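Local coordinates for protein eukaryotic peptide chain release factor GTP-binding subunit (PDB 1R5B) that is the GTP-binding subunit of a eukaryotic peptide chain release factor, with a GTP-binding domain of the elongation factor Tu family, at residues T24-E29 / R447-D452; I371-S376 / T455-G460. One frame throughout, in Å; residues are numbered along the deposited sequence.

Both contacts lie on the C-terminal beta domain, their centres about 11 Å apart on the same side of the chain's centre. Interaction 1 lays the N-terminal loop 24-29 over strand 447-451; interaction 2 sets the loop leaving strand 364-371 against residues 455-458. Strands 447-451 and 457-466 follow each other in the chain and are antiparallel neighbours in one sheet, joined by probable hydrogen bonds from F448 N to G460 O and from L450 N to A458 O. The segments alternate along the chain: 24-29, 371-376, 447-452, 455-460. The hairpin thus links the two contacts, and the N-terminal extension docks on a domain more than 400 residues away in sequence.

Interaction 1. Residues T24-E29 / R447-D452; sequences TDLQNE and RFTLRD
Two guanidinium groups each receive a side chain of the loop 24-29 over one face. On R447 the amide of Q27 stands nearly upright, its plane 80° from that of the guanidinium, with NE2 lying 2.9 Å above that plane and offset toward the rim. On R451 a carboxylate oxygen, E29 OE1, sits over the centre of the group, the two planes 60° apart. Both arginines belong to strand 447-451 of the antiparallel sheet in the C-terminal beta domain, which resembles that of eEF1A, and the N-terminal extension lies across this strand. Q27 reaches R447 with CG beside its backbone N and a bend at chi2, whereas R447 runs extended from CG to NE and is crossed at about a right angle. Q27 OE1 is 2.7 Å from R447 NE at too poor an angle for a hydrogen bond, and Q27 NE2, itself a donor, lies 3.0 Å from R447 NE, so neither amide atom bonds it. Y39 makes a cation-pi contact with the same arginine. The E29–R451 pair is a salt bridge by charge alone, OE1 to NH1 3.1 Å, since no N-H points at the oxygen. T24 OG1 gives E29 OE2, the other carboxylate oxygen, a weak hydrogen bond within the loop. Between the arginines, L26 turns CG into the crowded position between its N and carbonyl carbon and lays its isobutyl group on the strand backbone. A backbone hydrogen bond joins L26 to H389, just after edge strand 385-387. L26 CD2 packs tightly, 3.3 Å from T449 CG2, and T449 CG2 also lies 3.0 Å from L26 O.

Interaction 2. Residues I371-S376 / T455-G460; sequences ILELPS and TTVAVG
L372 leads from strand 364-371 into the loop that follows, and its side chain can be traced outward alongside residues 456-458. CB lies over a carbonyl, 3.4 Å from V457 O. Further out CD1 carries the contact: it comes 4.0 Å from T456 OG1 and almost as close to T456 CG2, with the two side chains crossing at about a right angle. The backbones bond as well: L372 N donates to V457 O at 2.8 Å, a bent bond with an N-H...O angle of 130° and the donor above the carbonyl plane. The same oxygen receives a CA-H...O contact from I371 CA at 3.4 Å, so two neighbouring residues converge on one acceptor. E373 bends at chi2 and brings OE1 up against two backbone carbonyl oxygens on one side, 3.0 Å from T455 O and 2.9 Å from T456 O. With the carboxylate ionised these are acceptor-acceptor pairs and no hydrogen bond forms; the crowding would be expected to raise its pKa. P375 CD packs 3.9 Å from V457 CG1, the two side chains crossing obliquely. This is structural packing of the eEF1A-like C-terminal beta domain. Strand 457-466 lies between strands 364-371 and 447-451: V459 has a backbone hydrogen bond to A370, A458 one to L450, and V457 and A458 rest their side chains on L450, while I371 pairs through its backbone with M422 and touches A418.

Interaction 1. Residues T24-E29 / R447-D452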
loop_
_atom_site.group_PDB
_atom_site.type_symbol
_atom_site.label_atom_id
_atom_site.label_comp_id
_atom_site.label_asym_id
_atom_site.label_seq_id
_atom_site.Cartn_x
_atom_site.Cartn_y
_atom_site.Cartn_z
ATOM N N THR A 24 20.301 8.378 -0.668
ATOM C CA THR A 24 19.430 7.498 0.113
ATOM C C THR A 24 18.141 8.211 0.558
ATOM O O THR A 24 18.197 9.333 1.068
ATOM C CB THR A 24 20.178 6.969 1.367
ATOM O OG1 THR A 24 20.759 8.059 2.094
ATOM C CG2 THR A 24 21.376 6.081 0.994
ATOM N N ASP A 25 16.996 7.548 0.352
ATOM C CA ASP A 25 15.697 7.939 0.930
ATOM C C ASP A 25 15.823 8.281 2.407
ATOM O O ASP A 25 16.818 7.955 3.053
ATOM C CB ASP A 25 14.678 6.778 0.826
ATOM C CG ASP A 25 13.830 6.838 -0.424
ATOM O OD1 ASP A 25 12.663 6.400 -0.356
ATOM O OD2 ASP A 25 14.234 7.285 -1.518
ATOM N N LEU A 26 14.786 8.894 2.955
ATOM C CA LEU A 26 14.719 9.078 4.398
ATOM C C LEU A 26 14.572 7.724 5.085
ATOM O O LEU A 26 15.080 7.526 6.190
ATOM C CB LEU A 26 13.599 10.052 4.792
ATOM C CG LEU A 26 12.144 9.649 5.072
ATOM C CD1 LEU A 26 11.470 8.843 3.923
ATOM C CD2 LEU A 26 11.997 8.914 6.399
ATOM N N GLN A 27 13.895 6.795 4.405
ATOM C CA GLN A 27 13.671 5.444 4.905
ATOM C C GLN A 27 14.969 4.689 5.033
ATOM O O GLN A 27 15.270 4.145 6.083
ATOM C CB GLN A 27 12.774 4.666 3.945
ATOM C CG GLN A 27 11.398 5.238 3.773
ATOM C CD GLN A 27 10.594 5.195 5.057
ATOM O OE1 GLN A 27 10.769 6.046 5.924
ATOM N NE2 GLN A 27 9.729 4.192 5.191
ATOM N N ASN A 28 15.735 4.670 3.947
ATOM C CA ASN A 28 17.027 3.993 3.907
ATOM C C ASN A 28 17.939 4.381 5.090
ATOM O O ASN A 28 18.843 3.620 5.454
ATOM C CB ASN A 28 17.736 4.273 2.568
ATOM C CG ASN A 28 16.919 3.830 1.350
ATOM O OD1 ASN A 28 17.093 4.357 0.250
ATOM N ND2 ASN A 28 16.024 2.864 1.548
ATOM N N GLU A 29 17.688 5.553 5.683
ATOM C CA GLU A 29 18.395 6.012 6.880
ATOM C C GLU A 29 17.565 5.777 8.164
ATOM O O GLU A 29 17.328 6.718 8.924
ATOM C CB GLU A 29 18.771 7.508 6.746
ATOM C CG GLU A 29 19.292 7.952 5.372
ATOM C CD GLU A 29 20.814 7.963 5.260
ATOM O OE1 GLU A 29 21.436 8.975 5.649
ATOM O OE2 GLU A 29 21.395 6.968 4.765
ATOM N N ARG A 447 6.407 10.227 6.773
ATOM C CA ARG A 447 7.419 9.551 7.587
ATOM C C ARG A 447 8.785 10.238 7.456
ATOM O O ARG A 447 9.256 10.423 6.341
ATOM C CB ARG A 447 7.524 8.093 7.133
ATOM C CG ARG A 447 8.628 7.289 7.786
ATOM C CD ARG A 447 8.386 5.777 7.751
ATOM N NE ARG A 447 9.565 4.991 8.125
ATOM C CZ ARG A 447 9.593 3.658 8.204
ATOM N NH1 ARG A 447 8.504 2.941 7.947
ATOM N NH2 ARG A 447 10.712 3.036 8.558
ATOM N N PHE A 448 9.432 10.579 8.581
ATOM C CA PHE A 448 10.700 11.334 8.549
ATOM C C PHE A 448 11.794 10.969 9.585
ATOM O O PHE A 448 11.506 10.482 10.682
ATOM C CB PHE A 448 10.416 12.832 8.596
ATOM C CG PHE A 448 9.663 13.283 9.802
ATOM C CD1 PHE A 448 10.349 13.627 10.965
ATOM C CD2 PHE A 448 8.282 13.438 9.766
ATOM C CE1 PHE A 448 9.669 14.085 12.074
ATOM C CE2 PHE A 448 7.593 13.900 10.880
ATOM C CZ PHE A 448 8.294 14.222 12.035
ATOM N N THR A 449 13.052 11.209 9.201
ATOM C CA THR A 449 14.209 11.032 10.085
ATOM C C THR A 449 15.071 12.314 10.191
ATOM O O THR A 449 15.320 12.993 9.192
ATOM C CB THR A 449 15.088 9.826 9.623
ATOM O OG1 THR A 449 16.168 10.270 8.790
ATOM C CG2 THR A 449 14.327 8.877 8.724
ATOM N N LEU A 450 15.536 12.616 11.406
ATOM C CA LEU A 450 16.327 13.825 11.694
ATOM C C LEU A 450 17.826 13.514 11.760
ATOM O O LEU A 450 18.225 12.468 12.264
ATOM C CB LEU A 450 15.849 14.469 13.001
ATOM C CG LEU A 450 14.576 15.323 12.889
ATOM C CD1 LEU A 450 13.542 14.745 11.937
ATOM C CD2 LEU A 450 13.950 15.523 14.248
ATOM N N ARG A 451 18.642 14.427 11.236
ATOM C CA ARG A 451 20.095 14.256 11.162
ATOM C C ARG A 451 20.808 15.486 11.740
ATOM O O ARG A 451 20.537 16.616 11.326
ATOM C CB ARG A 451 20.527 14.036 9.707
ATOM C CG ARG A 451 20.481 12.581 9.253
ATOM C CD ARG A 451 21.751 12.086 8.563
ATOM N NE ARG A 451 22.072 10.698 8.914
ATOM C CZ ARG A 451 22.988 9.949 8.298
ATOM N NH1 ARG A 451 23.699 10.432 7.280
ATOM N NH2 ARG A 451 23.194 8.700 8.701
ATOM N N ASP A 452 21.727 15.263 12.680
ATOM C CA ASP A 452 22.384 16.365 13.389
ATOM C C ASP A 452 23.815 16.581 12.898
ATOM O O ASP A 452 24.781 16.493 13.665
ATOM C CB ASP A 452 22.337 16.128 14.902
ATOM C CG ASP A 452 22.078 17.402 15.682
ATOM O OD1 ASP A 452 22.976 17.837 16.440
ATOM O OD2 ASP A 452 20.999 18.032 15.598
#

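Interaction 2. Residues I371-S376 / T455-G460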
loop_
_atom_site.group_PDB
_atom_site.type_symbol
_atom_site.label_atom_id
_atom_site.label_comp_id
_atom_site.label_asym_id
_atom_site.label_seq_id
_atom_site.Cartn_x
_atom_site.Cartn_y
_atom_site.Cartn_z
ATOM N N ILE A 371 13.682 10.466 20.015
ATOM C CA ILE A 371 15.091 10.830 20.082
ATOM C C ILE A 371 15.921 9.555 20.209
ATOM O O ILE A 371 15.479 8.598 20.843
ATOM C CB ILE A 371 15.329 11.780 21.283
ATOM C CG1 ILE A 371 14.712 13.154 20.989
ATOM C CG2 ILE A 371 16.829 11.913 21.614
ATOM C CD1 ILE A 371 13.194 13.218 21.132
ATOM N N LEU A 372 17.128 9.561 19.635
ATOM C CA LEU A 372 17.917 8.335 19.437
ATOM C C LEU A 372 19.280 8.255 20.164
ATOM O O LEU A 372 19.642 7.166 20.617
ATOM C CB LEU A 372 18.113 8.069 17.929
ATOM C CG LEU A 372 17.145 7.063 17.283
ATOM C CD1 LEU A 372 17.057 7.255 15.775
ATOM C CD2 LEU A 372 17.545 5.627 17.618
ATOM N N GLU A 373 20.035 9.358 20.283
ATOM C CA GLU A 373 21.420 9.243 20.801
ATOM C C GLU A 373 22.099 10.428 21.543
ATOM O O GLU A 373 22.320 10.331 22.757
ATOM C CB GLU A 373 22.356 8.752 19.681
ATOM C CG GLU A 373 22.109 9.374 18.310
ATOM C CD GLU A 373 23.393 9.668 17.551
ATOM O OE1 GLU A 373 23.411 10.657 16.784
ATOM O OE2 GLU A 373 24.384 8.913 17.719
ATOM N N LEU A 374 22.460 11.503 20.828
ATOM C CA LEU A 374 23.367 12.557 21.366
ATOM C C LEU A 374 22.758 13.781 22.116
ATOM O O LEU A 374 23.372 14.245 23.089
ATOM C CB LEU A 374 24.344 13.042 20.260
ATOM C CG LEU A 374 24.459 14.526 19.848
ATOM C CD1 LEU A 374 25.313 15.357 20.827
ATOM C CD2 LEU A 374 25.017 14.641 18.430
ATOM N N PRO A 375 21.592 14.288 21.679
ATOM C CA PRO A 375 21.040 15.592 22.116
ATOM C C PRO A 375 21.238 16.123 23.576
ATOM O O PRO A 375 22.348 16.551 23.934
ATOM C CB PRO A 375 19.544 15.442 21.766
ATOM C CG PRO A 375 19.559 14.655 20.524
ATOM C CD PRO A 375 20.688 13.658 20.696
ATOM N N SER A 376 20.164 16.128 24.374
ATOM C CA SER A 376 20.059 16.944 25.587
ATOM C C SER A 376 19.972 18.433 25.217
ATOM O O SER A 376 20.694 19.256 25.777
ATOM C CB SER A 376 21.225 16.659 26.538
ATOM O OG SER A 376 20.804 16.747 27.884
ATOM N N THR A 455 25.135 11.725 12.007
ATOM C CA THR A 455 24.685 10.331 12.055
ATOM C C THR A 455 23.388 10.135 12.863
ATOM O O THR A 455 23.420 9.580 13.962
ATOM C CB THR A 455 25.854 9.434 12.619
ATOM O OG1 THR A 455 25.338 8.312 13.347
ATOM C CG2 THR A 455 26.707 10.185 13.655
ATOM N N THR A 456 22.264 10.602 12.315
ATOM C CA THR A 456 20.924 10.401 12.899
ATOM C C THR A 456 20.693 11.141 14.231
ATOM O O THR A 456 21.620 11.709 14.795
ATOM C CB THR A 456 20.589 8.868 13.009
ATOM O OG1 THR A 456 19.194 8.654 12.755
ATOM C CG2 THR A 456 20.793 8.295 14.437
ATOM N N VAL A 457 19.441 11.159 14.690
ATOM C CA VAL A 457 19.075 11.702 16.007
ATOM C C VAL A 457 17.613 11.487 16.402
ATOM O O VAL A 457 17.308 11.396 17.578
ATOM C CB VAL A 457 19.371 13.228 16.172
ATOM C CG1 VAL A 457 20.757 13.465 16.829
ATOM C CG2 VAL A 457 19.212 13.986 14.864
ATOM N N ALA A 458 16.700 11.447 15.440
ATOM C CA ALA A 458 15.312 11.114 15.758
ATOM C C ALA A 458 14.565 10.458 14.594
ATOM O O ALA A 458 15.118 10.272 13.511
ATOM C CB ALA A 458 14.568 12.357 16.250
ATOM N N VAL A 459 13.311 10.086 14.849
ATOM C CA VAL A 459 12.402 9.587 13.817
ATOM C C VAL A 459 10.982 9.972 14.188
ATOM O O VAL A 459 10.629 10.018 15.366
ATOM C CB VAL A 459 12.475 8.042 13.629
ATOM C CG1 VAL A 459 13.669 7.645 12.761
ATOM C CG2 VAL A 459 12.508 7.311 14.968
ATOM N N GLY A 460 10.160 10.232 13.178
ATOM C CA GLY A 460 8.820 10.719 13.423
ATOM C C GLY A 460 7.881 10.651 12.242
ATOM O O GLY A 460 8.302 10.463 11.106
#